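Local atomic coordinates of CCMAN5 (Cellulosimicrobium cellulans, PDB entry 2XSG), a protein that acts as a calcium-containing family 92 glycoside hydrolase, classed as an alpha-mannosidase, and enables mannose-6-phosphate modification of yeast-produced human lysosomal enzymes. Residues V214-D219 / T227-V232; E716-V721 / M751-S756. One frame throughout, in Å; residues are numbered along the deposited sequence.

In the fold
Contact 1 and contact 2 lie on opposite sides of the chain's centre, with their own centres about 65 Å apart. They share no helix or strand. Contact 1 belongs to the family 92 N-terminal domain, and contact 2 to the family's catalytic region. Both are partly buried, with buried residues next to exposed ones. The strands of 214-219 and 227-232 belong to different sheets, so polar side chains bridge the two segments in contact 1 and pack against two glycines. In contact 2 the strands of 716-721 and 751-756 are neighbours in one sheet. Backbone hydrogen bonds join them, and a tyrosine ring, a proline and waters extend the contact into the loops. Contact 2 buries more surface.

Contact 1: residues V214-D219 / T227-V232; sequences VQTWGD and TAQDGV
Gln229 is the first residue of 227-232 to carry the contact. Its CB points toward 214-219, and the chain bends at chi2 (-73°), so the amide lies along the other backbone. NE2 donates a nearly straight hydrogen bond to Thr216 OG1 (2.9 Å, 169°), with OG1 in the amide plane. The Thr216 hydroxyl also hydrogen-bonds to the carbonyl of Ala226, so two partners fix its rotation. On the other branch, Gln229 OE1 lies 3.5 Å from Gly218 CA, where a beta carbon would collide with it. Gln229 CG sits 3.4 Å from Trp217 O. Gly231 plays the same part for Asp219: its CA is 3.4 Å from Asp219 OD2, and a side chain here would clash. Val232 N then donates to the syn lone pair of Asp219 OD2 at 3.0 Å. Asp219 OD1 accepts from Asp233 N, so one carboxylate grips two successive backbone N-H groups. The contact joins two sheets of the N-terminal domain. Strand 212-217 pairs with strands 235-240 and 223-224, while strand 228-231 pairs with strand 169-179, whose Val177 touches Thr216.

Contact 2: residues E716-V721 / M751-S756; sequences EDAFYV and MGEQPS
Tyr720 CG is anti to its own carbonyl carbon (chi1 -67°), which swings the ring over the loop at Gln754 and Pro755. Met751 bends at chi2 and chi3, bringing CE to 3.5 Å from Phe719 C. Ser756 OG sits between the backbone N and the carbonyl carbon. Pro755 CD makes a CH-pi contact with one face of the Tyr720 ring, 3.9 Å from its centroid. Phe719 CE1 lies over the opposite face, toward the rim. An alanine at Tyr720 would remove the ring between these two and would probably loosen the loop. Strand 720-726 begins and strand 746-752 ends here, antiparallel neighbours in a mixed sheet of the catalytic region. Tyr720 and Gly752 form a hydrogen-bonded pair: Tyr720 N donates to Gly752 O (3.2 Å), and Gly752 N to Tyr720 O (2.9 Å). Val721 and Met751 form the next, non-hydrogen-bonded pair, with Val721 CG2 3.9 Å from Met751 SD. Beyond the paired residues, one water donates to both Asp717 O and Glu753 O. Ser756 OG donates to a lone pair of Val721 O (2.7 Å) and is also hydrogen-bonded to Trp758 N. Helix 604-616 flanks the loop: Lys609 touches Tyr720 and Ser605 touches Pro755.

Contact 1: residues V214-D219 / T227-V232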
ATOM      1  N   VAL A 214     -32.139  17.167 -14.627  1.00  5.28           N
ATOM      2  CA  VAL A 214     -31.176  17.343 -13.543  1.00  5.43           C
ATOM      3  C   VAL A 214     -31.442  18.586 -12.687  1.00  5.29           C
ATOM      4  O   VAL A 214     -31.896  19.628 -13.180  1.00  5.37           O
ATOM      5  CB  VAL A 214     -29.717  17.297 -14.115  1.00  5.36           C
ATOM      6  CG1 VAL A 214     -29.550  18.315 -15.219  1.00  6.94           C
ATOM      7  CG2 VAL A 214     -28.641  17.432 -13.014  1.00  4.93           C
ATOM      8  N   GLN A 215     -31.209  18.432 -11.389  1.00  5.12           N
ATOM      9  CA  GLN A 215     -31.239  19.521 -10.438  1.00  5.10           C
ATOM     10  C   GLN A 215     -29.956  19.475  -9.626  1.00  5.42           C
ATOM     11  O   GLN A 215     -29.353  18.404  -9.459  1.00  5.70           O
ATOM     12  CB  GLN A 215     -32.435  19.378  -9.516  1.00  5.14           C
ATOM     13  CG  GLN A 215     -33.754  19.638 -10.226  1.00  6.52           C
ATOM     14  CD  GLN A 215     -34.917  19.710  -9.267  1.00  8.64           C
ATOM     15  OE1 GLN A 215     -35.168  18.781  -8.494  1.00  8.28           O
ATOM     16  NE2 GLN A 215     -35.643  20.826  -9.311  1.00  8.04           N
ATOM     17  N   THR A 216     -29.532  20.630  -9.126  1.00  4.56           N
ATOM     18  CA  THR A 216     -28.294  20.697  -8.359  1.00  4.16           C
ATOM     19  C   THR A 216     -28.565  21.275  -6.997  1.00  3.30           C
ATOM     20  O   THR A 216     -29.631  21.839  -6.772  1.00  3.33           O
ATOM     21  CB  THR A 216     -27.244  21.559  -9.055  1.00  3.44           C
ATOM     22  OG1 THR A 216     -27.732  22.904  -9.160  1.00  4.26           O
ATOM     23  CG2 THR A 216     -26.923  20.995 -10.449  1.00  3.74           C
ATOM     24  N   TRP A 217     -27.605  21.121  -6.098  1.00  3.49           N
ATOM     25  CA  TRP A 217     -27.632  21.805  -4.803  1.00  3.72           C
ATOM     26  C   TRP A 217     -26.274  22.405  -4.437  1.00  4.00           C
ATOM     27  O   TRP A 217     -25.234  21.914  -4.866  1.00  4.30           O
ATOM     28  CB  TRP A 217     -28.119  20.876  -3.689  1.00  3.49           C
ATOM     29  CG  TRP A 217     -27.097  19.896  -3.202  1.00  4.90           C
ATOM     30  CD1 TRP A 217     -26.051  20.154  -2.367  1.00  5.22           C
ATOM     31  CD2 TRP A 217     -27.031  18.496  -3.502  1.00  5.46           C
ATOM     32  NE1 TRP A 217     -25.332  19.007  -2.133  1.00  5.35           N
ATOM     33  CE2 TRP A 217     -25.911  17.974  -2.814  1.00  5.12           C
ATOM     34  CE3 TRP A 217     -27.817  17.629  -4.275  1.00  6.04           C
ATOM     35  CZ2 TRP A 217     -25.555  16.623  -2.868  1.00  4.95           C
ATOM     36  CZ3 TRP A 217     -27.455  16.277  -4.343  1.00  4.84           C
ATOM     37  CH2 TRP A 217     -26.337  15.791  -3.637  1.00  5.60           C
ATOM     38  N   GLY A 218     -26.308  23.467  -3.642  1.00  3.41           N
ATOM     39  CA  GLY A 218     -25.120  24.053  -3.054  1.00  3.16           C
ATOM     40  C   GLY A 218     -25.263  24.081  -1.541  1.00  3.28           C
ATOM     41  O   GLY A 218     -26.106  23.348  -0.952  1.00  2.68           O
ATOM     42  N   ASP A 219     -24.472  24.944  -0.910  1.00  3.28           N
ATOM     43  CA  ASP A 219     -24.303  24.924   0.551  1.00  3.69           C
ATOM     44  C   ASP A 219     -25.512  25.369   1.372  1.00  3.54           C
ATOM     45  O   ASP A 219     -25.552  25.153   2.593  1.00  3.68           O
ATOM     46  CB  ASP A 219     -23.072  25.730   0.938  1.00  4.05           C
ATOM     47  CG  ASP A 219     -21.780  25.060   0.493  1.00  5.29           C
ATOM     48  OD1 ASP A 219     -21.388  24.039   1.112  1.00  5.62           O
ATOM     49  OD2 ASP A 219     -21.170  25.556  -0.481  1.00  5.80           O
ATOM     50  N   THR A 227     -27.812  25.251 -13.278  1.00  7.99           N
ATOM     51  CA  THR A 227     -26.944  24.265 -13.917  1.00  7.82           C
ATOM     52  C   THR A 227     -25.501  24.306 -13.403  1.00  7.86           C
ATOM     53  O   THR A 227     -24.654  23.556 -13.893  1.00  7.76           O
ATOM     54  CB  THR A 227     -26.928  24.470 -15.442  1.00  8.09           C
ATOM     55  OG1 THR A 227     -26.662  25.855 -15.718  1.00  6.88           O
ATOM     56  CG2 THR A 227     -28.270  24.063 -16.071  1.00  8.46           C
ATOM     57  N   ALA A 228     -25.220  25.200 -12.446  1.00  7.62           N
ATOM     58  CA  ALA A 228     -23.851  25.388 -11.912  1.00  7.30           C
ATOM     59  C   ALA A 228     -23.859  25.572 -10.393  1.00  6.93           C
ATOM     60  O   ALA A 228     -24.721  26.271  -9.848  1.00  6.79           O
ATOM     61  CB  ALA A 228     -23.161  26.590 -12.581  1.00  7.81           C
ATOM     62  N   GLN A 229     -22.910  24.927  -9.719  1.00  5.74           N
ATOM     63  CA  GLN A 229     -22.684  25.139  -8.298  1.00  5.21           C
ATOM     64  C   GLN A 229     -21.192  25.146  -8.041  1.00  5.10           C
ATOM     65  O   GLN A 229     -20.429  24.488  -8.748  1.00  4.77           O
ATOM     66  CB  GLN A 229     -23.333  24.038  -7.435  1.00  4.59           C
ATOM     67  CG  GLN A 229     -24.844  23.841  -7.604  1.00  5.24           C
ATOM     68  CD  GLN A 229     -25.698  24.945  -6.971  1.00  3.89           C
ATOM     69  OE1 GLN A 229     -25.228  25.714  -6.159  1.00  3.94           O
ATOM     70  NE2 GLN A 229     -26.971  24.990  -7.330  1.00  4.42           N
ATOM     71  N   ASP A 230     -20.784  25.881  -7.013  1.00  5.10           N
ATOM     72  CA  ASP A 230     -19.388  25.985  -6.643  1.00  5.36           C
ATOM     73  C   ASP A 230     -19.306  26.349  -5.161  1.00  5.03           C
ATOM     74  O   ASP A 230     -19.726  27.425  -4.761  1.00  4.27           O
ATOM     75  CB  ASP A 230     -18.721  27.065  -7.497  1.00  6.31           C
ATOM     76  CG  ASP A 230     -17.212  27.047  -7.401  1.00  8.20           C
ATOM     77  OD1 ASP A 230     -16.643  26.160  -6.720  1.00  8.99           O
ATOM     78  OD2 ASP A 230     -16.591  27.940  -8.033  1.00 12.10           O
ATOM     79  N   GLY A 231     -18.762  25.456  -4.346  1.00  4.15           N
ATOM     80  CA  GLY A 231     -18.749  25.680  -2.897  1.00  3.52           C
ATOM     81  C   GLY A 231     -18.030  24.554  -2.194  1.00  3.03           C
ATOM     82  O   GLY A 231     -16.913  24.208  -2.559  1.00  2.58           O
ATOM     83  N   VAL A 232     -18.681  23.988  -1.183  1.00  3.10           N
ATOM     84  CA  VAL A 232     -18.124  22.887  -0.398  1.00  2.62           C
ATOM     85  C   VAL A 232     -19.034  21.670  -0.528  1.00  2.98           C
ATOM     86  O   VAL A 232     -18.630  20.641  -1.097  1.00  2.65           O
ATOM     87  CB  VAL A 232     -17.965  23.287   1.078  1.00  2.61           C
ATOM     88  CG1 VAL A 232     -17.278  22.180   1.859  1.00  2.00           C
ATOM     89  CG2 VAL A 232     -17.155  24.563   1.187  1.00  2.00           C
TER

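Contact 2: residues E716-V721 / M751-S756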
ATOM      1  N   GLU A 716       3.792 -28.149   3.588  1.00  6.64           N
ATOM      2  CA  GLU A 716       3.470 -27.439   4.823  1.00  7.40           C
ATOM      3  C   GLU A 716       4.463 -27.765   5.928  1.00  7.35           C
ATOM      4  O   GLU A 716       4.656 -26.982   6.845  1.00  7.19           O
ATOM      5  CB  GLU A 716       2.027 -27.717   5.274  1.00  7.82           C
ATOM      6  CG  GLU A 716       0.988 -26.943   4.472  1.00  9.11           C
ATOM      7  CD  GLU A 716      -0.446 -27.177   4.961  1.00 10.92           C
ATOM      8  OE1 GLU A 716      -0.774 -28.303   5.382  1.00  9.58           O
ATOM      9  OE2 GLU A 716      -1.248 -26.228   4.902  1.00 12.05           O
ATOM     10  N   ASP A 717       5.113 -28.916   5.822  1.00  7.91           N
ATOM     11  CA  ASP A 717       6.045 -29.366   6.840  1.00  7.77           C
ATOM     12  C   ASP A 717       7.474 -29.214   6.353  1.00  7.01           C
ATOM     13  O   ASP A 717       8.391 -29.039   7.154  1.00  7.40           O
ATOM     14  CB  ASP A 717       5.782 -30.835   7.202  1.00  8.17           C
ATOM     15  CG  ASP A 717       4.451 -31.045   7.916  1.00 10.84           C
ATOM     16  OD1 ASP A 717       4.173 -30.349   8.914  1.00 10.92           O
ATOM     17  OD2 ASP A 717       3.689 -31.938   7.486  1.00 13.87           O
ATOM     18  N   ALA A 718       7.669 -29.296   5.045  1.00  6.05           N
ATOM     19  CA  ALA A 718       9.010 -29.218   4.472  1.00  5.28           C
ATOM     20  C   ALA A 718       9.315 -27.795   4.010  1.00  4.70           C
ATOM     21  O   ALA A 718       9.286 -27.489   2.818  1.00  4.04           O
ATOM     22  CB  ALA A 718       9.186 -30.233   3.328  1.00  5.44           C
ATOM     23  N   PHE A 719       9.634 -26.935   4.971  1.00  4.10           N
ATOM     24  CA  PHE A 719       9.857 -25.518   4.691  1.00  3.86           C
ATOM     25  C   PHE A 719      11.303 -25.069   4.963  1.00  3.97           C
ATOM     26  O   PHE A 719      11.595 -23.876   4.956  1.00  3.75           O
ATOM     27  CB  PHE A 719       8.847 -24.662   5.480  1.00  3.22           C
ATOM     28  CG  PHE A 719       8.802 -24.976   6.947  1.00  3.95           C
ATOM     29  CD1 PHE A 719       9.799 -24.517   7.802  1.00  4.35           C
ATOM     30  CD2 PHE A 719       7.760 -25.745   7.479  1.00  3.62           C
ATOM     31  CE1 PHE A 719       9.765 -24.818   9.165  1.00  5.28           C
ATOM     32  CE2 PHE A 719       7.714 -26.039   8.831  1.00  4.96           C
ATOM     33  CZ  PHE A 719       8.721 -25.581   9.679  1.00  5.74           C
ATOM     34  N   TYR A 720      12.193 -26.026   5.232  1.00  4.67           N
ATOM     35  CA  TYR A 720      13.618 -25.737   5.481  1.00  5.07           C
ATOM     36  C   TYR A 720      14.409 -26.077   4.235  1.00  5.55           C
ATOM     37  O   TYR A 720      14.173 -27.117   3.604  1.00  5.52           O
ATOM     38  CB  TYR A 720      14.182 -26.583   6.629  1.00  5.24           C
ATOM     39  CG  TYR A 720      13.643 -26.299   8.023  1.00  6.67           C
ATOM     40  CD1 TYR A 720      14.024 -25.154   8.713  1.00  6.37           C
ATOM     41  CD2 TYR A 720      12.784 -27.193   8.656  1.00  7.96           C
ATOM     42  CE1 TYR A 720      13.553 -24.891   9.968  1.00  6.51           C
ATOM     43  CE2 TYR A 720      12.297 -26.938   9.941  1.00  7.73           C
ATOM     44  CZ  TYR A 720      12.706 -25.781  10.592  1.00  8.26           C
ATOM     45  OH  TYR A 720      12.253 -25.484  11.859  1.00  7.74           O
ATOM     46  N   VAL A 721      15.353 -25.207   3.877  1.00  5.85           N
ATOM     47  CA  VAL A 721      16.240 -25.454   2.741  1.00  6.16           C
ATOM     48  C   VAL A 721      17.306 -26.471   3.150  1.00  7.12           C
ATOM     49  O   VAL A 721      17.887 -26.343   4.210  1.00  6.45           O
ATOM     50  CB  VAL A 721      16.874 -24.151   2.223  1.00  6.12           C
ATOM     51  CG1 VAL A 721      17.889 -24.436   1.121  1.00  5.73           C
ATOM     52  CG2 VAL A 721      15.775 -23.194   1.732  1.00  5.10           C
ATOM     53  N   MET A 751      14.020 -28.830  -0.467  1.00  9.54           N
ATOM     54  CA  MET A 751      13.361 -28.591   0.827  1.00  8.36           C
ATOM     55  C   MET A 751      13.250 -29.858   1.658  1.00  8.95           C
ATOM     56  O   MET A 751      13.275 -30.961   1.119  1.00  8.99           O
ATOM     57  CB  MET A 751      11.979 -27.998   0.609  1.00  8.41           C
ATOM     58  CG  MET A 751      11.941 -26.821  -0.339  1.00  7.45           C
ATOM     59  SD  MET A 751      12.957 -25.433   0.224  1.00  7.68           S
ATOM     60  CE  MET A 751      12.022 -24.759   1.584  1.00 10.18           C
ATOM     61  N   GLY A 752      13.116 -29.699   2.971  1.00  8.70           N
ATOM     62  CA  GLY A 752      12.995 -30.838   3.880  1.00  8.95           C
ATOM     63  C   GLY A 752      12.339 -30.422   5.182  1.00  9.15           C
ATOM     64  O   GLY A 752      12.134 -29.233   5.448  1.00  9.21           O
ATOM     65  N   GLU A 753      12.024 -31.404   6.005  1.00  9.81           N
ATOM     66  CA  GLU A 753      11.217 -31.184   7.189  1.00 10.36           C
ATOM     67  C   GLU A 753      12.049 -30.822   8.425  1.00 10.33           C
ATOM     68  O   GLU A 753      11.487 -30.460   9.464  1.00  9.40           O
ATOM     69  CB  GLU A 753      10.332 -32.411   7.449  1.00 11.05           C
ATOM     70  CG  GLU A 753       9.243 -32.577   6.385  1.00 12.54           C
ATOM     71  CD  GLU A 753       8.257 -33.688   6.682  1.00 15.73           C
ATOM     72  OE1 GLU A 753       8.086 -34.042   7.871  1.00 14.73           O
ATOM     73  OE2 GLU A 753       7.631 -34.192   5.719  1.00 16.12           O
ATOM     74  N   GLN A 754      13.374 -30.916   8.303  1.00 10.03           N
ATOM     75  CA  GLN A 754      14.276 -30.590   9.405  1.00 10.20           C
ATOM     76  C   GLN A 754      15.209 -29.443   9.051  1.00  9.49           C
ATOM     77  O   GLN A 754      15.569 -29.293   7.894  1.00  9.00           O
ATOM     78  CB  GLN A 754      15.114 -31.819   9.807  1.00 11.06           C
ATOM     79  CG  GLN A 754      14.383 -33.170   9.763  1.00 13.06           C
ATOM     80  CD  GLN A 754      13.261 -33.256  10.773  1.00 16.61           C
ATOM     81  OE1 GLN A 754      13.314 -32.621  11.830  1.00 17.23           O
ATOM     82  NE2 GLN A 754      12.233 -34.060  10.461  1.00 18.38           N
ATOM     83  N   PRO A 755      15.612 -28.629  10.053  1.00  9.53           N
ATOM     84  CA  PRO A 755      16.644 -27.606   9.828  1.00  9.59           C
ATOM     85  C   PRO A 755      17.952 -28.229   9.328  1.00 10.05           C
ATOM     86  O   PRO A 755      18.340 -29.326   9.776  1.00  9.61           O
ATOM     87  CB  PRO A 755      16.891 -26.998  11.227  1.00  9.37           C
ATOM     88  CG  PRO A 755      15.800 -27.454  12.085  1.00 10.40           C
ATOM     89  CD  PRO A 755      15.128 -28.653  11.447  1.00  9.48           C
ATOM     90  N   SER A 756      18.625 -27.529   8.418  1.00 10.18           N
ATOM     91  CA  SER A 756      19.943 -27.945   7.945  1.00 10.96           C
ATOM     92  C   SER A 756      20.947 -26.813   8.181  1.00 11.81           C
ATOM     93  O   SER A 756      20.560 -25.696   8.562  1.00 11.79           O
ATOM     94  CB  SER A 756      19.888 -28.325   6.460  1.00 10.50           C
ATOM     95  OG  SER A 756      20.044 -27.184   5.634  1.00 10.14           O
TER
HETATM   96  O   HOH W   1       8.865 -29.739   9.612  1.00  6.98           O
HETATM   97  O   HOH W   2      17.576 -25.176   6.839  1.00  5.49           O